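Malonyl CoA-acyl carrier protein transacylase (Bartonella henselae, PDB 3QAT) probably transfers the malonyl group from malonyl-CoA to acyl carrier protein, a step that supplies fatty acid synthesis with its extender units. Local coordinates at residues A[237-240]-A[241-245]; A[249-252]-A[253-257]. All coordinates share one frame; numbering follows the deposited sequence.

The two contacts are neighbours in the acyl transferase domain, their centres about 10 Å apart and on the same side of the chain centre. Contact 1 comes first. It lies in the loop between strands 234-235 and 242-243 and runs on through the second strand. Contact 2 follows in helix 246-258, which starts just after that strand. The loop folds back onto the helix: Val-238 packs on Gln-255 and Gln-256, and Asn-237 OD1 accepts a hydrogen bond from Gln-256 NE2 at 2.9 Å. Asn-237 OD1 also takes Ser-98 N, and Gln-256 NE2 makes a weak bond to Ser-98 OG. Ser-98 is in a GxSxG sequence, consistent with the nucleophile elbow of this transferase family.

Contact 1 (A[237-240]-A[241-245]); sequences NVSV and IPESD
The carboxylate of Glu-243 has an apolar group on each face and polar partners at its oxygens. Ile-241 lies on one face, with CG1 3.1 Å from Glu-243 OE2. Leu-252 of the following helix lies on the opposite face, and its CD1 is 3.3 Å from Glu-243 OE2. Ser-239 OG donates to the anti lone pair of Glu-243 OE2 at 2.7 Å, so it comes from the side turned away from OE1. Glu-243 OE1 pairs with Arg-248 in a salt bridge. The group is thus held at both oxygens, and the arginine probably favours its charged form. The chain of Glu-243 bends at chi2 (-80°), which swings the carboxylate back toward Ser-239. The serine hydroxyl sits between its own backbone N and carbonyl carbon; at chi1 65° it is turned toward Glu-243. Ile-241 CG1 also packs against Ser-239 OG at 3.5 Å.

This is a local contact at the end of a beta hairpin loop. Strands 234-235 and 242-243 are antiparallel, and Glu-243 bonds to Leu-234 through the backbone. Val-240 turns the chain with backbone angles of the left-handed helical kind. Its side chain leaves the contact and packs on Thr-266 and Trp-269 of helix 263-272. Ile-241 CG2 lies 3.3 Å from Val-240 O. At the start of the loop, Asn-237 OD1 accepts from Ser-98 N, and its ND2 donates to Gly-96 O. At the far end, Asp-245 takes the N-cap position of helix 246-258.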
loop_
_atom_site.group_PDB
_atom_site.type_symbol
_atom_site.label_atom_id
_atom_site.label_comp_id
_atom_site.label_asym_id
_atom_site.label_seq_id
_atom_site.Cartn_x
_atom_site.Cartn_y
_atom_site.Cartn_z
ATOM N N ASN A 237 -1.703 -1.559 -9.139
ATOM C CA ASN A 237 -0.268 -1.792 -9.009
ATOM C C ASN A 237 0.317 -2.663 -10.135
ATOM O O ASN A 237 1.488 -2.499 -10.484
ATOM C CB ASN A 237 0.052 -2.541 -7.688
ATOM C CG ASN A 237 -0.109 -1.720 -6.417
ATOM O OD1 ASN A 237 0.006 -2.303 -5.346
ATOM N ND2 ASN A 237 -0.274 -0.404 -6.503
ATOM N N VAL A 238 -0.495 -3.583 -10.691
ATOM C CA VAL A 238 -0.021 -4.576 -11.652
ATOM C C VAL A 238 -0.102 -4.029 -13.077
ATOM O O VAL A 238 0.771 -4.308 -13.903
ATOM C CB VAL A 238 -0.848 -5.902 -11.517
ATOM C CG1 VAL A 238 -0.669 -6.852 -12.715
ATOM C CG2 VAL A 238 -0.431 -6.593 -10.213
ATOM N N SER A 239 -1.118 -3.216 -13.326
ATOM C CA SER A 239 -1.461 -2.809 -14.710
ATOM C C SER A 239 -1.123 -1.356 -15.049
ATOM O O SER A 239 -0.897 -1.027 -16.227
ATOM C CB SER A 239 -2.936 -3.054 -14.980
ATOM O OG SER A 239 -3.747 -2.210 -14.161
ATOM N N VAL A 240 -1.056 -0.497 -14.032
ATOM C CA VAL A 240 -0.793 0.947 -14.235
ATOM C C VAL A 240 -1.737 1.574 -15.300
ATOM O O VAL A 240 -1.330 2.433 -16.097
ATOM C CB VAL A 240 0.684 1.253 -14.555
ATOM C CG1 VAL A 240 1.014 2.719 -14.214
ATOM C CG2 VAL A 240 1.596 0.351 -13.776
ATOM N N ILE A 241 -2.996 1.160 -15.265
ATOM C CA ILE A 241 -4.042 1.788 -16.067
ATOM C C ILE A 241 -5.273 1.982 -15.206
ATOM O O ILE A 241 -5.409 1.337 -14.138
ATOM C CB ILE A 241 -4.386 0.969 -17.344
ATOM C CG1 ILE A 241 -4.876 -0.432 -16.983
ATOM C CG2 ILE A 241 -3.209 0.940 -18.320
ATOM C CD1 ILE A 241 -5.168 -1.339 -18.203
ATOM N N PRO A 242 -6.185 2.868 -15.630
ATOM C CA PRO A 242 -7.379 3.063 -14.815
ATOM C C PRO A 242 -8.305 1.847 -14.919
ATOM O O PRO A 242 -8.743 1.464 -16.015
ATOM C CB PRO A 242 -8.020 4.350 -15.371
ATOM C CG PRO A 242 -7.266 4.685 -16.601
ATOM C CD PRO A 242 -6.012 3.911 -16.665
ATOM N N GLU A 243 -8.577 1.232 -13.778
ATOM C CA GLU A 243 -9.404 0.032 -13.734
ATOM C C GLU A 243 -10.718 0.306 -13.016
ATOM O O GLU A 243 -10.720 0.855 -11.911
ATOM C CB GLU A 243 -8.648 -1.085 -12.995
ATOM C CG GLU A 243 -7.242 -1.387 -13.552
ATOM C CD GLU A 243 -7.247 -2.273 -14.802
ATOM O OE1 GLU A 243 -8.344 -2.600 -15.340
ATOM O OE2 GLU A 243 -6.144 -2.657 -15.219
ATOM N N SER A 244 -11.844 -0.059 -13.641
ATOM C CA SER A 244 -13.157 0.085 -13.013
ATOM C C SER A 244 -14.026 -1.170 -13.061
ATOM O O SER A 244 -15.135 -1.151 -12.541
ATOM C CB SER A 244 -13.937 1.250 -13.643
ATOM O OG SER A 244 -13.162 2.440 -13.629
ATOM N N ASP A 245 -13.536 -2.258 -13.656
ATOM C CA ASP A 245 -14.333 -3.496 -13.778
ATOM C C ASP A 245 -14.072 -4.340 -12.540
ATOM O O ASP A 245 -12.957 -4.789 -12.348
ATOM C CB ASP A 245 -13.925 -4.250 -15.057
ATOM C CG ASP A 245 -14.581 -5.624 -15.188
ATOM O OD1 ASP A 245 -15.283 -6.059 -14.262
ATOM O OD2 ASP A 245 -14.403 -6.274 -16.250
#

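Contact 2 (A[249-252]-A[253-257]); sequences IVSL and LVQQV
Gln-255 is bonded twice to Ser-251, one helical turn earlier. Its backbone N donates to Ser-251 O at 2.9 Å in a nearly straight bond (167°). Its side-chain NE2 donates to Ser-251 OG, also at 2.9 Å, but this bond is more bent (136°). The hydroxyl lies close to the amide plane of Gln-255. Ser-251 OG points opposite its backbone N (chi1 175°), which brings it beside the glutamine. The side-chain bond belongs to one of two deposited conformers of Ser-251 and is less certain.

The other backbone bonds are the i to i+4 bonds of an alpha helix. Leu-253 N donates to Ile-249 O at 2.9 Å, and Val-254 N to Val-250 O at 3.1 Å. Gln-256 N bonds to Leu-252 O at 2.9 Å. The segments lie on helix 246-258, which packs against helices 100-107 and 212-224. The side chain of Gln-256 leads away from the contact. Its OE1 accepts from Arg-123. Besides its bond to Asn-237 in the loop, NE2 makes a weak one to Ser-98 OG. Its backbone O accepts from His-207 ND1, as in related malonyl transferases, where that histidine works with the nucleophilic serine, probably Ser-98 here.

Along the buried side, Ile-249 CG2 meets Leu-253 CD1 at 4.2 Å. Leu-253 continues onto Tyr-102 and Leu-222. Leu-252 crosses Gln-255 at a slant, its CD2 4.0 Å from Gln-255 OE1.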
loop_
_atom_site.group_PDB
_atom_site.type_symbol
_atom_site.label_atom_id
_atom_site.label_comp_id
_atom_site.label_asym_id
_atom_site.label_seq_id
_atom_site.Cartn_x
_atom_site.Cartn_y
_atom_site.Cartn_z
ATOM N N ILE A 249 -10.609 -6.183 -11.519
ATOM C CA ILE A 249 -9.936 -5.684 -10.297
ATOM C C ILE A 249 -9.633 -6.841 -9.330
ATOM O O ILE A 249 -8.528 -6.900 -8.793
ATOM C CB ILE A 249 -10.739 -4.567 -9.626
ATOM C CG1 ILE A 249 -10.637 -3.293 -10.474
ATOM C CG2 ILE A 249 -10.270 -4.317 -8.176
ATOM C CD1 ILE A 249 -11.656 -2.207 -10.134
ATOM N N VAL A 250 -10.578 -7.768 -9.139
ATOM C CA VAL A 250 -10.305 -8.940 -8.294
ATOM C C VAL A 250 -9.108 -9.721 -8.835
ATOM O O VAL A 250 -8.202 -10.099 -8.076
ATOM C CB VAL A 250 -11.564 -9.853 -8.120
ATOM C CG1 VAL A 250 -11.174 -11.293 -7.714
ATOM C CG2 VAL A 250 -12.510 -9.222 -7.116
ATOM N N SER A 251 -9.062 -9.942 -10.157
ATOM C CA SER A 251 -7.972 -10.699 -10.742
ATOM C C SER A 251 -6.629 -9.992 -10.506
ATOM O O SER A 251 -5.634 -10.625 -10.159
ATOM C CB SER A 251 -8.231 -10.918 -12.236
ATOM O OG SER A 251 -7.131 -11.552 -12.850
ATOM N N LEU A 252 -6.628 -8.680 -10.673
ATOM C CA LEU A 252 -5.422 -7.875 -10.474
ATOM C C LEU A 252 -4.957 -7.816 -9.023
ATOM O O LEU A 252 -3.754 -7.772 -8.791
ATOM C CB LEU A 252 -5.612 -6.465 -11.021
ATOM C CG LEU A 252 -5.846 -6.346 -12.530
ATOM C CD1 LEU A 252 -6.349 -4.945 -12.814
ATOM C CD2 LEU A 252 -4.564 -6.637 -13.336
ATOM N N LEU A 253 -5.907 -7.829 -8.078
ATOM C CA LEU A 253 -5.535 -7.942 -6.639
ATOM C C LEU A 253 -4.850 -9.288 -6.333
ATOM O O LEU A 253 -3.882 -9.333 -5.548
ATOM C CB LEU A 253 -6.752 -7.748 -5.737
ATOM C CG LEU A 253 -7.387 -6.354 -5.740
ATOM C CD1 LEU A 253 -8.656 -6.413 -4.911
ATOM C CD2 LEU A 253 -6.431 -5.325 -5.136
ATOM N N VAL A 254 -5.331 -10.367 -6.956
ATOM C CA VAL A 254 -4.697 -11.672 -6.788
ATOM C C VAL A 254 -3.283 -11.680 -7.401
ATOM O O VAL A 254 -2.306 -12.143 -6.768
ATOM C CB VAL A 254 -5.588 -12.800 -7.382
ATOM C CG1 VAL A 254 -4.851 -14.138 -7.353
ATOM C CG2 VAL A 254 -6.915 -12.921 -6.604
ATOM N N GLN A 255 -3.170 -11.172 -8.633
ATOM C CA GLN A 255 -1.877 -11.087 -9.315
ATOM C C GLN A 255 -0.876 -10.223 -8.538
ATOM O O GLN A 255 0.333 -10.503 -8.518
ATOM C CB GLN A 255 -2.064 -10.493 -10.706
ATOM C CG GLN A 255 -2.844 -11.374 -11.669
ATOM C CD GLN A 255 -3.196 -10.626 -12.951
ATOM O OE1 GLN A 255 -2.357 -9.928 -13.529
ATOM N NE2 GLN A 255 -4.440 -10.757 -13.390
ATOM N N GLN A 256 -1.403 -9.178 -7.900
ATOM C CA GLN A 256 -0.584 -8.236 -7.136
ATOM C C GLN A 256 0.234 -8.928 -6.029
ATOM O O GLN A 256 1.386 -8.551 -5.751
ATOM C CB GLN A 256 -1.511 -7.152 -6.560
ATOM C CG GLN A 256 -0.811 -5.879 -6.099
ATOM C CD GLN A 256 -0.253 -5.990 -4.718
ATOM O OE1 GLN A 256 -0.469 -6.986 -4.011
ATOM N NE2 GLN A 256 0.501 -4.968 -4.317
ATOM N N VAL A 257 -0.343 -9.952 -5.418
ATOM C CA VAL A 257 0.297 -10.606 -4.271
ATOM C C VAL A 257 1.679 -11.167 -4.612
ATOM O O VAL A 257 2.585 -11.090 -3.795
ATOM C CB VAL A 257 -0.644 -11.715 -3.723
ATOM C CG1 VAL A 257 0.044 -12.610 -2.695
ATOM C CG2 VAL A 257 -1.924 -11.049 -3.145
#